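PDB 6OE6: lipoprotein from Leptospira interrogans serogroup Icterohaemorrhagiae serovar copenhageni, which is of unknown function but carries a lipoprotein signature, consistent with a lipid-anchored protein of the spirochaete cell envelope. Local coordinates for residues F16-L21 / V124-R129; I54-R59 / Y110-A115; K89-N92 / T97-G100. All coordinates share one frame; numbering follows the deposited sequence.

Interaction 1: F16-L21 / V124-R129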
loop_
_atom_site.group_PDB
_atom_site.type_symbol
_atom_site.label_atom_id
_atom_site.label_comp_id
_atom_site.label_asym_id
_atom_site.label_seq_id
_atom_site.Cartn_x
_atom_site.Cartn_y
_atom_site.Cartn_z
ATOM N N PHE A 16 -7.930 0.904 4.109
ATOM C CA PHE A 16 -7.096 0.121 3.194
ATOM C C PHE A 16 -7.311 -1.373 3.427
ATOM O O PHE A 16 -7.452 -1.820 4.571
ATOM C CB PHE A 16 -5.610 0.436 3.373
ATOM C CG PHE A 16 -5.211 1.812 2.920
ATOM C CD1 PHE A 16 -4.866 2.038 1.597
ATOM C CD2 PHE A 16 -5.146 2.867 3.826
ATOM C CE1 PHE A 16 -4.480 3.307 1.152
ATOM C CE2 PHE A 16 -4.755 4.132 3.421
ATOM C CZ PHE A 16 -4.430 4.366 2.062
ATOM N N GLY A 17 -7.337 -2.142 2.331
ATOM C CA GLY A 17 -7.389 -3.584 2.413
ATOM C C GLY A 17 -6.340 -4.178 1.493
ATOM O O GLY A 17 -5.915 -3.547 0.532
ATOM N N TRP A 18 -5.930 -5.414 1.799
ATOM C CA TRP A 18 -4.786 -6.013 1.123
ATOM C C TRP A 18 -5.017 -7.487 0.851
ATOM O O TRP A 18 -5.702 -8.178 1.609
ATOM C CB TRP A 18 -3.498 -5.863 1.956
ATOM C CG TRP A 18 -3.356 -4.484 2.535
ATOM C CD1 TRP A 18 -3.972 -3.994 3.659
ATOM C CD2 TRP A 18 -2.572 -3.416 2.008
ATOM N NE1 TRP A 18 -3.609 -2.687 3.862
ATOM C CE2 TRP A 18 -2.744 -2.309 2.862
ATOM C CE3 TRP A 18 -1.733 -3.287 0.898
ATOM C CZ2 TRP A 18 -2.114 -1.084 2.635
ATOM C CZ3 TRP A 18 -1.102 -2.072 0.679
ATOM C CH2 TRP A 18 -1.296 -0.988 1.543
ATOM N N VAL A 19 -4.408 -7.972 -0.230
ATOM C CA VAL A 19 -4.293 -9.410 -0.472
ATOM C C VAL A 19 -2.986 -9.641 -1.212
ATOM O O VAL A 19 -2.555 -8.799 -2.004
ATOM C CB VAL A 19 -5.510 -9.982 -1.242
ATOM C CG1 VAL A 19 -5.658 -9.339 -2.620
ATOM C CG2 VAL A 19 -5.387 -11.484 -1.383
ATOM N N LEU A 20 -2.319 -10.752 -0.900
ATOM C CA LEU A 20 -1.066 -11.116 -1.548
ATOM C C LEU A 20 -1.346 -12.148 -2.632
ATOM O O LEU A 20 -2.033 -13.143 -2.375
ATOM C CB LEU A 20 -0.072 -11.672 -0.531
ATOM C CG LEU A 20 0.397 -10.752 0.585
ATOM C CD1 LEU A 20 1.341 -11.490 1.504
ATOM C CD2 LEU A 20 1.106 -9.544 -0.035
ATOM N N LEU A 21 -0.806 -11.919 -3.835
ATOM C CA LEU A 21 -1.081 -12.759 -4.998
ATOM C C LEU A 21 0.189 -13.416 -5.516
ATOM O O LEU A 21 1.226 -12.764 -5.661
ATOM C CB LEU A 21 -1.715 -11.947 -6.123
ATOM C CG LEU A 21 -3.221 -11.711 -6.101
ATOM C CD1 LEU A 21 -3.703 -11.537 -7.542
ATOM C CD2 LEU A 21 -3.951 -12.852 -5.413
ATOM N N VAL A 124 -0.694 5.308 4.296
ATOM C CA VAL A 124 -0.442 4.068 5.023
ATOM C C VAL A 124 0.986 3.623 4.726
ATOM O O VAL A 124 1.481 3.782 3.603
ATOM C CB VAL A 124 -1.469 2.977 4.636
ATOM C CG1 VAL A 124 -1.355 2.636 3.154
ATOM C CG2 VAL A 124 -1.300 1.723 5.520
ATOM N N GLU A 125 1.659 3.094 5.743
ATOM C CA GLU A 125 2.997 2.529 5.597
ATOM C C GLU A 125 2.962 1.000 5.566
ATOM O O GLU A 125 2.142 0.367 6.238
ATOM C CB GLU A 125 3.897 2.982 6.747
ATOM C CG GLU A 125 4.148 4.475 6.779
ATOM C CD GLU A 125 4.957 4.889 7.997
ATOM O OE1 GLU A 125 4.412 4.855 9.125
ATOM O OE2 GLU A 125 6.137 5.230 7.816
ATOM N N PHE A 126 3.902 0.409 4.825
ATOM C CA PHE A 126 4.122 -1.034 4.894
ATOM C C PHE A 126 5.595 -1.359 4.646
ATOM O O PHE A 126 6.336 -0.569 4.066
ATOM C CB PHE A 126 3.203 -1.800 3.916
ATOM C CG PHE A 126 3.406 -1.473 2.451
ATOM C CD1 PHE A 126 4.388 -2.131 1.721
ATOM C CD2 PHE A 126 2.583 -0.545 1.779
ATOM C CE1 PHE A 126 4.568 -1.854 0.344
ATOM C CE2 PHE A 126 2.736 -0.294 0.404
ATOM C CZ PHE A 126 3.741 -0.937 -0.306
ATOM N N LEU A 127 6.032 -2.519 5.151
ATOM C CA LEU A 127 7.383 -3.027 4.928
ATOM C C LEU A 127 7.340 -4.144 3.890
ATOM O O LEU A 127 6.373 -4.913 3.858
ATOM C CB LEU A 127 7.981 -3.600 6.216
ATOM C CG LEU A 127 8.205 -2.644 7.367
ATOM C CD1 LEU A 127 8.833 -3.415 8.531
ATOM C CD2 LEU A 127 9.098 -1.521 6.916
ATOM N N VAL A 128 8.387 -4.227 3.055
ATOM C CA VAL A 128 8.650 -5.378 2.175
ATOM C C VAL A 128 9.934 -6.035 2.658
ATOM O O VAL A 128 10.963 -5.364 2.804
ATOM C CB VAL A 128 8.788 -4.961 0.703
ATOM C CG1 VAL A 128 9.111 -6.186 -0.173
ATOM C CG2 VAL A 128 7.504 -4.289 0.233
ATOM N N ARG A 129 9.890 -7.345 2.915
ATOM C CA ARG A 129 11.063 -8.030 3.434
ATOM C C ARG A 129 11.484 -9.191 2.543
ATOM O O ARG A 129 10.654 -9.817 1.880
ATOM C CB ARG A 129 10.812 -8.548 4.844
ATOM C CG ARG A 129 10.612 -7.422 5.824
ATOM C CD ARG A 129 10.568 -7.939 7.229
ATOM N NE ARG A 129 11.838 -8.519 7.664
ATOM C CZ ARG A 129 12.048 -9.820 7.845
ATOM N NH1 ARG A 129 11.074 -10.695 7.622
ATOM N NH2 ARG A 129 13.232 -10.248 8.260
#

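Interaction 2: I54-R59 / Y110-A115. With FMT (formic acid), chain D.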
loop_
_atom_site.group_PDB
_atom_site.type_symbol
_atom_site.label_atom_id
_atom_site.label_comp_id
_atom_site.label_asym_id
_atom_site.label_seq_id
_atom_site.Cartn_x
_atom_site.Cartn_y
_atom_site.Cartn_z
ATOM N N ILE A 54 1.604 -7.392 -4.205
ATOM C CA ILE A 54 0.882 -6.754 -3.105
ATOM C C ILE A 54 -0.297 -6.014 -3.717
ATOM O O ILE A 54 -0.097 -5.022 -4.419
ATOM C CB ILE A 54 1.780 -5.789 -2.334
ATOM C CG1 ILE A 54 3.005 -6.531 -1.724
ATOM C CG2 ILE A 54 0.938 -5.000 -1.262
ATOM C CD1 ILE A 54 4.200 -5.607 -1.335
ATOM N N CYS A 55 -1.517 -6.488 -3.464
ATOM C CA CYS A 55 -2.726 -5.885 -4.030
ATOM C C CYS A 55 -3.466 -5.109 -2.952
ATOM O O CYS A 55 -3.678 -5.627 -1.850
ATOM C CB CYS A 55 -3.658 -6.948 -4.612
ATOM S SG CYS A 55 -2.867 -8.040 -5.801
ATOM N N TYR A 56 -3.864 -3.877 -3.259
ATOM C CA TYR A 56 -4.591 -3.084 -2.282
ATOM C C TYR A 56 -5.927 -2.619 -2.836
ATOM O O TYR A 56 -6.173 -2.557 -4.054
ATOM C CB TYR A 56 -3.773 -1.857 -1.785
ATOM C CG TYR A 56 -3.717 -0.746 -2.817
ATOM C CD1 TYR A 56 -4.696 0.246 -2.859
ATOM C CD2 TYR A 56 -2.700 -0.697 -3.744
ATOM C CE1 TYR A 56 -4.665 1.241 -3.822
ATOM C CE2 TYR A 56 -2.657 0.284 -4.703
ATOM C CZ TYR A 56 -3.637 1.258 -4.734
ATOM O OH TYR A 56 -3.579 2.233 -5.711
ATOM N N ILE A 57 -6.812 -2.328 -1.898
ATOM C CA ILE A 57 -8.048 -1.624 -2.179
ATOM C C ILE A 57 -8.093 -0.455 -1.209
ATOM O O ILE A 57 -7.590 -0.547 -0.081
ATOM C CB ILE A 57 -9.277 -2.553 -2.036
ATOM C CG1 ILE A 57 -10.527 -1.878 -2.592
ATOM C CG2 ILE A 57 -9.482 -2.980 -0.582
ATOM C CD1 ILE A 57 -11.713 -2.828 -2.758
ATOM N N TYR A 58 -8.640 0.673 -1.661
ATOM C CA TYR A 58 -8.931 1.784 -0.759
ATOM C C TYR A 58 -10.406 2.137 -0.846
ATOM O O TYR A 58 -10.916 2.404 -1.935
ATOM C CB TYR A 58 -8.076 3.025 -1.065
ATOM C CG TYR A 58 -8.331 4.142 -0.076
ATOM C CD1 TYR A 58 -7.890 4.047 1.235
ATOM C CD2 TYR A 58 -9.051 5.271 -0.439
ATOM C CE1 TYR A 58 -8.139 5.056 2.146
ATOM C CE2 TYR A 58 -9.298 6.281 0.463
ATOM C CZ TYR A 58 -8.840 6.172 1.753
ATOM O OH TYR A 58 -9.094 7.172 2.660
ATOM N N ARG A 59 -11.086 2.142 0.294
ATOM C CA ARG A 59 -12.494 2.527 0.345
ATOM C C ARG A 59 -12.595 3.930 0.925
ATOM O O ARG A 59 -12.198 4.158 2.072
ATOM C CB ARG A 59 -13.323 1.546 1.169
ATOM C CG ARG A 59 -14.825 1.912 1.161
ATOM C CD ARG A 59 -15.724 0.778 1.634
ATOM N NE ARG A 59 -15.171 -0.534 1.312
ATOM C CZ ARG A 59 -14.974 -1.503 2.201
ATOM N NH1 ARG A 59 -15.307 -1.320 3.474
ATOM N NH2 ARG A 59 -14.455 -2.661 1.814
ATOM N N TYR A 110 7.781 1.553 2.752
ATOM C CA TYR A 110 7.028 2.275 1.731
ATOM C C TYR A 110 5.866 3.027 2.346
ATOM O O TYR A 110 5.317 2.629 3.380
ATOM C CB TYR A 110 6.449 1.314 0.649
ATOM C CG TYR A 110 7.563 0.648 -0.137
ATOM C CD1 TYR A 110 8.051 1.258 -1.298
ATOM C CD2 TYR A 110 8.159 -0.534 0.313
ATOM C CE1 TYR A 110 9.091 0.706 -2.008
ATOM C CE2 TYR A 110 9.198 -1.111 -0.405
ATOM C CZ TYR A 110 9.647 -0.472 -1.573
ATOM O OH TYR A 110 10.680 -1.003 -2.305
ATOM N N LEU A 111 5.488 4.116 1.665
ATOM C CA LEU A 111 4.402 4.993 2.075
ATOM C C LEU A 111 3.498 5.173 0.870
ATOM O O LEU A 111 3.935 5.688 -0.172
ATOM C CB LEU A 111 4.934 6.351 2.558
ATOM C CG LEU A 111 3.904 7.413 2.966
ATOM C CD1 LEU A 111 3.094 6.916 4.167
ATOM C CD2 LEU A 111 4.594 8.751 3.260
ATOM N N LEU A 112 2.246 4.774 1.021
ATOM C CA LEU A 112 1.243 4.883 -0.045
ATOM C C LEU A 112 0.312 6.018 0.347
ATOM O O LEU A 112 -0.233 6.007 1.452
ATOM C CB LEU A 112 0.471 3.569 -0.175
ATOM C CG LEU A 112 -0.778 3.529 -1.064
ATOM C CD1 LEU A 112 -0.423 3.892 -2.519
ATOM C CD2 LEU A 112 -1.358 2.113 -0.982
ATOM N N LYS A 113 0.160 7.008 -0.532
ATOM C CA LYS A 113 -0.721 8.141 -0.283
ATOM C C LYS A 113 -1.867 8.113 -1.283
ATOM O O LYS A 113 -1.686 7.706 -2.429
ATOM C CB LYS A 113 0.024 9.470 -0.430
ATOM C CG LYS A 113 1.186 9.693 0.574
ATOM C CD LYS A 113 1.832 11.024 0.316
ATOM C CE LYS A 113 3.095 11.196 1.153
ATOM N NZ LYS A 113 3.583 12.582 1.035
ATOM N N VAL A 114 -3.036 8.570 -0.840
ATOM C CA VAL A 114 -4.215 8.679 -1.696
ATOM C C VAL A 114 -4.596 10.154 -1.783
ATOM O O VAL A 114 -4.733 10.821 -0.753
ATOM C CB VAL A 114 -5.395 7.845 -1.166
ATOM C CG1 VAL A 114 -6.641 8.089 -2.070
ATOM C CG2 VAL A 114 -5.054 6.346 -1.078
ATOM N N ALA A 115 -4.741 10.664 -3.006
ATOM C CA ALA A 115 -5.119 12.052 -3.230
ATOM C C ALA A 115 -6.453 12.110 -3.954
ATOM O O ALA A 115 -6.704 11.332 -4.878
ATOM C CB ALA A 115 -4.058 12.798 -4.041
HETATM C C FMT D . -1.123 1.006 -8.346
HETATM O O1 FMT D . -1.365 0.085 -9.113
HETATM O O2 FMT D . -2.014 1.598 -7.738
#

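Interaction 3: K89-N92 / T97-G100. With FMT (formic acid), chain D.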
loop_
_atom_site.group_PDB
_atom_site.type_symbol
_atom_site.label_atom_id
_atom_site.label_comp_id
_atom_site.label_asym_id
_atom_site.label_seq_id
_atom_site.Cartn_x
_atom_site.Cartn_y
_atom_site.Cartn_z
ATOM N N LYS A 89 -5.887 7.302 -10.754
ATOM C CA LYS A 89 -6.805 6.202 -10.490
ATOM C C LYS A 89 -8.230 6.626 -10.801
ATOM O O LYS A 89 -8.612 7.781 -10.587
ATOM C CB LYS A 89 -6.750 5.745 -9.032
ATOM C CG LYS A 89 -5.351 5.362 -8.520
ATOM C CD LYS A 89 -4.763 4.202 -9.317
ATOM C CE LYS A 89 -5.349 2.872 -8.947
ATOM N NZ LYS A 89 -4.581 1.724 -9.547
ATOM N N ARG A 90 -9.012 5.675 -11.283
ATOM C CA ARG A 90 -10.409 5.946 -11.593
ATOM C C ARG A 90 -11.291 5.250 -10.567
ATOM O O ARG A 90 -11.334 4.011 -10.535
ATOM C CB ARG A 90 -10.748 5.481 -13.011
ATOM C CG ARG A 90 -12.103 5.971 -13.485
ATOM C CD ARG A 90 -12.585 5.229 -14.717
ATOM N NE ARG A 90 -11.644 5.319 -15.830
ATOM C CZ ARG A 90 -11.558 6.358 -16.657
ATOM N NH1 ARG A 90 -12.349 7.409 -16.490
ATOM N NH2 ARG A 90 -10.677 6.346 -17.648
ATOM N N PRO A 91 -11.992 5.983 -9.709
ATOM C CA PRO A 91 -12.790 5.331 -8.666
ATOM C C PRO A 91 -13.973 4.572 -9.246
ATOM O O PRO A 91 -14.535 4.943 -10.279
ATOM C CB PRO A 91 -13.267 6.502 -7.802
ATOM C CG PRO A 91 -12.324 7.625 -8.100
ATOM C CD PRO A 91 -11.936 7.445 -9.535
ATOM N N ASN A 92 -14.324 3.473 -8.583
ATOM C CA ASN A 92 -15.594 2.801 -8.831
ATOM C C ASN A 92 -16.633 3.504 -7.971
ATOM O O ASN A 92 -16.541 3.440 -6.735
ATOM C CB ASN A 92 -15.502 1.323 -8.475
ATOM C CG ASN A 92 -16.807 0.560 -8.725
ATOM O OD1 ASN A 92 -17.889 1.049 -8.435
ATOM N ND2 ASN A 92 -16.690 -0.665 -9.236
ATOM N N THR A 97 -14.452 2.747 -4.231
ATOM C CA THR A 97 -13.107 2.202 -4.070
ATOM C C THR A 97 -12.216 2.592 -5.240
ATOM O O THR A 97 -12.693 2.978 -6.311
ATOM C CB THR A 97 -13.142 0.663 -3.952
ATOM O OG1 THR A 97 -13.804 0.103 -5.089
ATOM C CG2 THR A 97 -13.859 0.220 -2.655
ATOM N N ILE A 98 -10.898 2.529 -4.988
ATOM C CA ILE A 98 -9.876 2.364 -6.012
ATOM C C ILE A 98 -9.072 1.128 -5.626
ATOM O O ILE A 98 -9.086 0.691 -4.473
ATOM C CB ILE A 98 -8.958 3.594 -6.145
ATOM C CG1 ILE A 98 -8.384 3.969 -4.774
ATOM C CG2 ILE A 98 -9.711 4.769 -6.797
ATOM C CD1 ILE A 98 -7.274 5.031 -4.817
ATOM N N GLU A 99 -8.381 0.546 -6.611
ATOM C CA GLU A 99 -7.596 -0.663 -6.384
ATOM C C GLU A 99 -6.281 -0.540 -7.143
ATOM O O GLU A 99 -6.227 0.093 -8.201
ATOM C CB GLU A 99 -8.346 -1.924 -6.872
ATOM C CG GLU A 99 -9.452 -2.479 -5.927
ATOM C CD GLU A 99 -10.448 -3.424 -6.619
ATOM O OE1 GLU A 99 -11.389 -2.922 -7.280
ATOM O OE2 GLU A 99 -10.306 -4.668 -6.485
ATOM N N GLY A 100 -5.236 -1.193 -6.638
ATOM C CA GLY A 100 -3.997 -1.262 -7.393
ATOM C C GLY A 100 -3.143 -2.398 -6.873
ATOM O O GLY A 100 -3.578 -3.191 -6.037
HETATM C C FMT D . -1.123 1.006 -8.346
HETATM O O1 FMT D . -1.365 0.085 -9.113
HETATM O O2 FMT D . -2.014 1.598 -7.738
#

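Interaction 1: F16-L21 / V124-R129
Phe16 and Trp18 reach across to Val124 and Phe126 with side chains alone; no hydrogen bond joins the two segments, and all four residues are buried. The contact illustrates how two beta sheets are held together when their backbones lie too far apart to bond.

The first kind of interaction is a CH-pi contact. Val124 CG1 stands 3.5 Å from the centroid of the Phe16 ring, only 6° off its normal, while Val124 CB approaches Phe16 CE2 at 3.7 Å on the same face. CG1 of Val124 sits between its backbone N and carbonyl carbon, which turns this methyl up to the aromatic ring.

Apolar packing against a ring edge follows. The same CG1 lies at the edge of the indole, near its plane, 3.8 Å from Trp18 CZ2, so one methyl serves a ring face and a ring edge at once. Trp18 NE1, on the five-membered ring close to CZ2, is hydrogen-bonded to Thr42 O, which helps set the indole's orientation.

The third kind is aromatic. The six-membered ring of Trp18 and the ring of Phe126 meet obliquely, centroids 5.6 Å apart and planes at 66°, and Phe48 adds its ring to both.

The strand axes approach to 10.2 Å and run at 23° to each other, the face-to-face packing characteristic of a beta-sandwich core.

Interaction 2: I54-R59 / Y110-A115
Tyr56 faces two quite different environments at once: the CD2 methyl of Leu112 lies over one face of its ring, while its hydroxyl holds a bound formic acid molecule, probably carried over from the crystallisation liquor. The setting is the core of a beta sandwich, with strand 53-59 in one sheet and strand 108-116 in the other, and the contact shows how tyrosines can bridge the gap between layers.

Leu112 CD2 lies 4.1 Å from the centroid of the Tyr56 ring and 8° off its normal, a CH-pi contact centred on the ring. Leu112 brings this branch there by extending CG away from its own backbone N (chi1 170°). The hydroxyl leaves this apolar region: Tyr56 OH donates a hydrogen bond to O2 of the formic acid at 2.6 Å, and O2 lies at the ring edge, near the aromatic plane. Lys89 NZ and Ser101 N also bond the formic acid, so the molecule is held by residues from three parts of the chain.

Two residues further along each strand the theme recurs in a different form. Val114 sets CG2 over one face of the Tyr58 ring, 4.2 Å from the centroid and 15° off the normal, displaced toward the rim. The Tyr58 hydroxyl is hydrogen-bonded to Asp122 OD2, which satisfies the polar end of this buried side chain, and the rings of Phe16 and Phe60 pack against it. No hydrogen bond passes directly between the two segments. The other methyl of Val114, CG1, lies near the rim of the same ring, 4.1 Å from Tyr58 CD2.

Interaction 3: K89-N92 / T97-G100
Lys89 NZ donates to Glu99 O at 2.7 Å, linking the chain at the close of strand 81-89, in one sheet of the beta sandwich, to strand 97-102 in the other. The carbonyl is met at a C=O...N angle of 140°, with the ammonium tilted 23° from the carbonyl plane. To get there the lysine chain bends at both chi2 and chi3, and the same nitrogen gives a second bond, 3.1 Å, to O2 of the bound formic acid.

At the other end a single antiparallel bridge pairs Asn92 with Thr97. Asn92 N bonds to Thr97 O at 2.8 Å, whereas the return bond from Thr97 N to Asn92 O is weak. Asn92 OD1 accepts from Val94 N, forming an Asx turn, and also from Ser95 N, holding the short connection between the segments.

Between the two polar ends lies Ile98. Its side chain runs alongside Pro91 but crosses that of Lys89 at about a right angle. Ile98 CG2 makes the closest approaches, 3.8 Å from Lys89 CB and 3.6 Å from Pro91 CA.

In the fold
From the N terminus, strand 15-21 enters the four-stranded sheet, and about a hundred residues later strand 119-129 closes interaction 1 across the sandwich. Within that long loop, strand 53-59 pairs beside 15-21 and is later met by 108-116, closing interaction 2; within this in turn, interaction 3 closes the short link by which the chain leaves edge strand 81-89 of the five-stranded sheet for edge strand 97-102 of the other. The three therefore nest without crossing. Backbone bonds between neighbouring strands connect interactions 1 and 2 in both sheets, and interactions 2 and 3 in one, where they also share the formic acid.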